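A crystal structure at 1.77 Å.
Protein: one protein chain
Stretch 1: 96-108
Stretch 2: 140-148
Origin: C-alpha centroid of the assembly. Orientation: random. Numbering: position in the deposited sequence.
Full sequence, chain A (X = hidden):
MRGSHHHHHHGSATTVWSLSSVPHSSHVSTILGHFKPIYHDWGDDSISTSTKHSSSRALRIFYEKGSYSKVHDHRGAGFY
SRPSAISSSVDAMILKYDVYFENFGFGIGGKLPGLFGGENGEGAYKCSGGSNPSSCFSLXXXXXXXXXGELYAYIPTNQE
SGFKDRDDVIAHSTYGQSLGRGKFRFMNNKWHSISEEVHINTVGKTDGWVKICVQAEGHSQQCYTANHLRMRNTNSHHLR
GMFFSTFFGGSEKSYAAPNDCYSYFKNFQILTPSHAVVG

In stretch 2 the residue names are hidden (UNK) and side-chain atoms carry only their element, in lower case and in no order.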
# COMPACT_ATOMS: atom_id res chain seq x y z
N LYS A 96 1.82 -3.81 -8.87
CA LYS A 96 0.54 -3.64 -9.55
C LYS A 96 -0.48 -4.53 -8.87
O LYS A 96 -0.14 -5.62 -8.45
CB LYS A 96 0.63 -4.02 -11.02
CG LYS A 96 1.57 -3.17 -11.84
CD LYS A 96 1.52 -3.56 -13.31
CE LYS A 96 2.53 -2.78 -14.11
NZ LYS A 96 2.45 -3.08 -15.57
N TYR A 97 -1.73 -4.07 -8.79
CA TYR A 97 -2.83 -4.93 -8.40
C TYR A 97 -4.13 -4.28 -8.82
O TYR A 97 -4.17 -3.08 -9.06
CB TYR A 97 -2.84 -5.22 -6.89
CG TYR A 97 -2.91 -4.02 -5.97
CD1 TYR A 97 -1.74 -3.42 -5.49
CD2 TYR A 97 -4.13 -3.48 -5.56
CE1 TYR A 97 -1.79 -2.32 -4.62
CE2 TYR A 97 -4.19 -2.39 -4.69
CZ TYR A 97 -3.01 -1.81 -4.23
OH TYR A 97 -3.06 -0.72 -3.36
N ASP A 98 -5.17 -5.09 -8.93
CA ASP A 98 -6.52 -4.60 -9.15
C ASP A 98 -7.28 -4.61 -7.84
O ASP A 98 -7.20 -5.57 -7.08
CB ASP A 98 -7.26 -5.46 -10.17
CG ASP A 98 -6.61 -5.45 -11.54
OD1 ASP A 98 -5.93 -4.46 -11.90
OD2 ASP A 98 -6.80 -6.45 -12.27
N VAL A 99 -8.04 -3.54 -7.57
CA VAL A 99 -8.91 -3.53 -6.40
C VAL A 99 -10.33 -3.05 -6.75
O VAL A 99 -10.50 -2.06 -7.47
CB VAL A 99 -8.32 -2.66 -5.26
CG1 VAL A 99 -8.05 -1.24 -5.74
CG2 VAL A 99 -9.22 -2.66 -4.04
N TYR A 100 -11.32 -3.79 -6.25
CA TYR A 100 -12.74 -3.42 -6.35
C TYR A 100 -13.24 -2.90 -5.00
O TYR A 100 -13.02 -3.54 -3.98
CB TYR A 100 -13.57 -4.63 -6.79
CG TYR A 100 -15.01 -4.33 -7.14
CD1 TYR A 100 -15.98 -4.19 -6.16
CD2 TYR A 100 -15.40 -4.22 -8.47
CE1 TYR A 100 -17.31 -3.92 -6.49
CE2 TYR A 100 -16.72 -3.95 -8.81
CZ TYR A 100 -17.67 -3.80 -7.82
OH TYR A 100 -18.98 -3.53 -8.17
N PHE A 101 -13.92 -1.75 -5.00
CA PHE A 101 -14.55 -1.24 -3.78
C PHE A 101 -16.04 -1.49 -3.82
O PHE A 101 -16.73 -1.00 -4.71
CB PHE A 101 -14.30 0.27 -3.60
CG PHE A 101 -12.85 0.63 -3.45
CD1 PHE A 101 -12.07 0.91 -4.57
CD2 PHE A 101 -12.26 0.69 -2.20
CE1 PHE A 101 -10.73 1.25 -4.45
CE2 PHE A 101 -10.91 1.03 -2.08
CZ PHE A 101 -10.15 1.30 -3.21
N GLU A 102 -16.54 -2.24 -2.85
CA GLU A 102 -17.98 -2.54 -2.81
C GLU A 102 -18.66 -1.88 -1.62
O GLU A 102 -18.32 -2.18 -0.46
CB GLU A 102 -18.20 -4.05 -2.78
CG GLU A 102 -19.66 -4.44 -2.73
CD GLU A 102 -19.84 -5.93 -2.58
OE1 GLU A 102 -19.23 -6.67 -3.38
OE2 GLU A 102 -20.56 -6.36 -1.65
N ASN A 103 -19.60 -0.99 -1.91
CA ASN A 103 -20.40 -0.28 -0.90
C ASN A 103 -19.60 0.73 -0.07
O ASN A 103 -19.80 0.86 1.14
CB ASN A 103 -21.10 -1.27 0.03
CG ASN A 103 -22.37 -0.70 0.64
OD1 ASN A 103 -23.04 0.12 0.02
ND2 ASN A 103 -22.69 -1.12 1.85
N PHE A 104 -18.69 1.44 -0.73
CA PHE A 104 -17.95 2.54 -0.12
C PHE A 104 -18.64 3.87 -0.44
O PHE A 104 -18.87 4.17 -1.61
CB PHE A 104 -16.50 2.58 -0.63
CG PHE A 104 -15.61 1.51 -0.03
CD1 PHE A 104 -15.83 0.18 -0.29
CD2 PHE A 104 -14.52 1.87 0.76
CE1 PHE A 104 -15.00 -0.80 0.25
CE2 PHE A 104 -13.68 0.90 1.31
CZ PHE A 104 -13.92 -0.43 1.04
N GLY A 105 -18.97 4.67 0.58
CA GLY A 105 -18.68 4.37 1.97
C GLY A 105 -17.24 4.61 2.39
O GLY A 105 -16.73 3.90 3.25
N PHE A 106 -16.58 5.61 1.81
CA PHE A 106 -15.14 5.82 2.07
C PHE A 106 -14.87 6.46 3.43
O PHE A 106 -13.73 6.47 3.90
CB PHE A 106 -14.50 6.67 0.97
CG PHE A 106 -14.43 5.98 -0.37
CD1 PHE A 106 -13.44 5.05 -0.63
CD2 PHE A 106 -15.36 6.26 -1.37
CE1 PHE A 106 -13.37 4.41 -1.85
CE2 PHE A 106 -15.30 5.62 -2.60
CZ PHE A 106 -14.30 4.70 -2.84
N GLY A 107 -15.92 6.97 4.07
CA GLY A 107 -15.76 7.64 5.36
C GLY A 107 -14.76 8.78 5.25
O GLY A 107 -14.87 9.63 4.37
N ILE A 108 -13.76 8.78 6.14
CA ILE A 108 -12.71 9.78 6.04
C ILE A 108 -11.34 9.11 5.89
O ILE A 108 -10.33 9.66 6.32
CB ILE A 108 -12.70 10.72 7.26
CG1 ILE A 108 -12.57 9.94 8.56
CG2 ILE A 108 -13.97 11.56 7.28
CD1 ILE A 108 -12.35 10.82 9.79
N UNK A 140 2.53 2.60 1.59
CA UNK A 140 1.12 2.28 1.36
C UNK A 140 0.38 3.42 0.64
O UNK A 140 0.86 4.55 0.57
c UNK A 140 0.31 0.65 4.76
n UNK A 140 -0.39 0.90 7.50
c UNK A 140 0.42 2.00 2.69
c UNK A 140 0.94 0.76 3.39
n UNK A 140 1.03 2.71 7.71
c UNK A 140 0.49 1.75 6.96
n UNK A 140 0.84 1.65 5.69
N UNK A 141 -0.77 3.08 0.08
CA UNK A 141 -1.70 4.09 -0.42
C UNK A 141 -2.76 4.30 0.64
O UNK A 141 -2.91 3.48 1.55
c UNK A 141 -0.21 3.26 -3.05
c UNK A 141 -1.56 3.94 -3.07
c UNK A 141 -2.38 3.45 -4.27
c UNK A 141 -2.32 3.67 -1.76
N UNK A 142 -3.48 5.41 0.56
CA UNK A 142 -4.66 5.58 1.39
C UNK A 142 -5.79 6.11 0.54
O UNK A 142 -5.55 6.75 -0.48
s UNK A 142 -3.95 6.95 5.27
c UNK A 142 -3.84 5.89 3.81
c UNK A 142 -5.72 7.11 5.48
c UNK A 142 -4.40 6.55 2.55
N UNK A 143 -7.02 5.80 0.93
CA UNK A 143 -8.14 6.59 0.44
C UNK A 143 -8.48 7.60 1.52
O UNK A 143 -8.02 7.50 2.66
c UNK A 143 -9.20 2.73 1.44
c UNK A 143 -11.11 5.76 1.98
c UNK A 143 -10.92 3.70 2.83
c UNK A 143 -9.34 1.56 2.18
c UNK A 143 -11.05 2.53 3.58
c UNK A 143 -10.01 3.82 1.76
c UNK A 143 -10.25 1.47 3.24
n UNK A 143 -11.58 4.90 2.95
c UNK A 143 -10.14 5.15 1.24
c UNK A 143 -9.37 5.73 0.08
N UNK A 144 -9.25 8.61 1.12
CA UNK A 144 -9.64 9.65 2.03
C UNK A 144 -11.11 9.94 1.81
O UNK A 144 -11.80 9.18 1.12
n UNK A 144 -5.75 10.66 4.10
c UNK A 144 -5.31 10.63 5.36
c UNK A 144 -7.14 10.86 3.72
c UNK A 144 -7.34 10.78 2.20
n UNK A 144 -4.03 10.43 5.63
c UNK A 144 -8.80 10.92 1.81
n UNK A 144 -6.17 10.82 6.36
N UNK A 145 -11.58 11.01 2.43
CA UNK A 145 -12.91 11.54 2.17
C UNK A 145 -13.25 11.50 0.68
O UNK A 145 -12.43 11.89 -0.15
c UNK A 145 -14.25 13.70 2.44
c UNK A 145 -14.09 15.19 2.71
c UNK A 145 -13.36 15.44 4.03
n UNK A 145 -13.15 16.89 4.29
c UNK A 145 -12.97 12.97 2.71
N UNK A 146 -14.45 11.03 0.36
CA UNK A 146 -14.95 10.99 -1.02
C UNK A 146 -14.12 10.11 -1.96
O UNK A 146 -14.23 10.23 -3.19
o UNK A 146 -16.94 12.85 -0.20
c UNK A 146 -15.05 12.42 -1.59
o UNK A 146 -15.57 14.53 -0.58
c UNK A 146 -15.91 13.33 -0.73
N UNK A 147 -13.31 9.22 -1.40
CA UNK A 147 -12.50 8.35 -2.22
C UNK A 147 -11.24 8.96 -2.83
O UNK A 147 -10.57 8.32 -3.64
N UNK A 148 -10.93 10.20 -2.47
CA UNK A 148 -9.65 10.78 -2.87
C UNK A 148 -8.50 9.84 -2.46
O UNK A 148 -8.51 9.30 -1.37
c UNK A 148 -10.15 13.28 -2.97
o UNK A 148 -10.40 14.33 -2.34
c UNK A 148 -9.43 12.16 -2.23
o UNK A 148 -10.45 13.11 -4.17
O HOH W 1 -16.36 9.85 2.12
O HOH W 2 -8.86 11.88 6.60

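Position 140 carries three carbons, a nitrogen, and then a carbon bearing two more nitrogens, and touches nothing on stretch 1. This is Arg140; its end leads away, and burial suits a guanidinium here because NH1 is hydrogen-bonded elsewhere in the structure.

Position 141 has four carbons, forked at the second, pointing toward stretch 1 and approaching the hydroxyl of Tyr97. It is Leu141: CD2 of Leu141 lies 4.3 Å from Tyr97 OH, and a compact apolar side chain suits this buried strand.

Position 142 has two carbons, a sulfur and a final carbon, unbranched. The CA-to-CB bond points away from stretch 1, and although the end comes nearer it makes no contact. This is Met142, an apolar chain suited to burial.

Position 143 shows one carbon, then fused five- and six-membered rings holding eight carbons and one nitrogen. The ring system takes the edges of Phe104 and Phe106 on its face, and its nitrogen meets Phe106 O. This is Trp143, large enough to reach three phenylalanines: Phe104 CE2 is 3.8 Å from Trp143 CZ2, Phe106 CD1 is 3.6 Å from Trp143 CD1, and Phe101 CE2 is 4.3 Å from Trp143 CE3. Trp143 NE1 donates a hydrogen bond to Phe106 O (2.8 Å), satisfying a polar group within an aromatic cluster.

Position 144 has three carbons, a nitrogen, and a carbon with two nitrogens; it starts away from stretch 1, yet a terminal nitrogen binds a water held by Ile108 O. This is Arg144, whose several donors suit it: NH2 takes the water, while NE and NH1 bond just outside the stretches.

Position 145, four carbons in a row ending in nitrogen, passes Gly107 O near its base. An exposed position suits a charged chain whose end leads away: Lys145. The closest approach is by the backbone, Lys145 CA lying 3.5 Å from Gly107 O in a CA-H...O contact.

Position 146 has two carbons, the second carrying two oxygens, directed away from stretch 1: Asp146. Exposure suits its acidic group, while its backbone N joins Gly107 O through a water.

Position 147 has no side-chain atoms; its CA sits over the face of Phe106, 3.6 Å from Phe106 CG. It is Gly147: a CB would come within 3.0 Å of Phe106 CE2 and be jammed against the preceding carbonyl.

Position 148 repeats the two-carbon, two-oxygen pattern, pointing away without contact. Asp148 suits its place because both carboxylate oxygens are hydrogen-bonded elsewhere in the structure.

The contact thus centres on Phe106, whose ring edge meets Trp143 while one face receives Gly147. A direct hydrogen bond anchors this packing; one water links Gly107 O to Asp146 N, another Ile108 O to Arg144 NH2.

Stretch 2, residues 140-148: RLMWRKDGD
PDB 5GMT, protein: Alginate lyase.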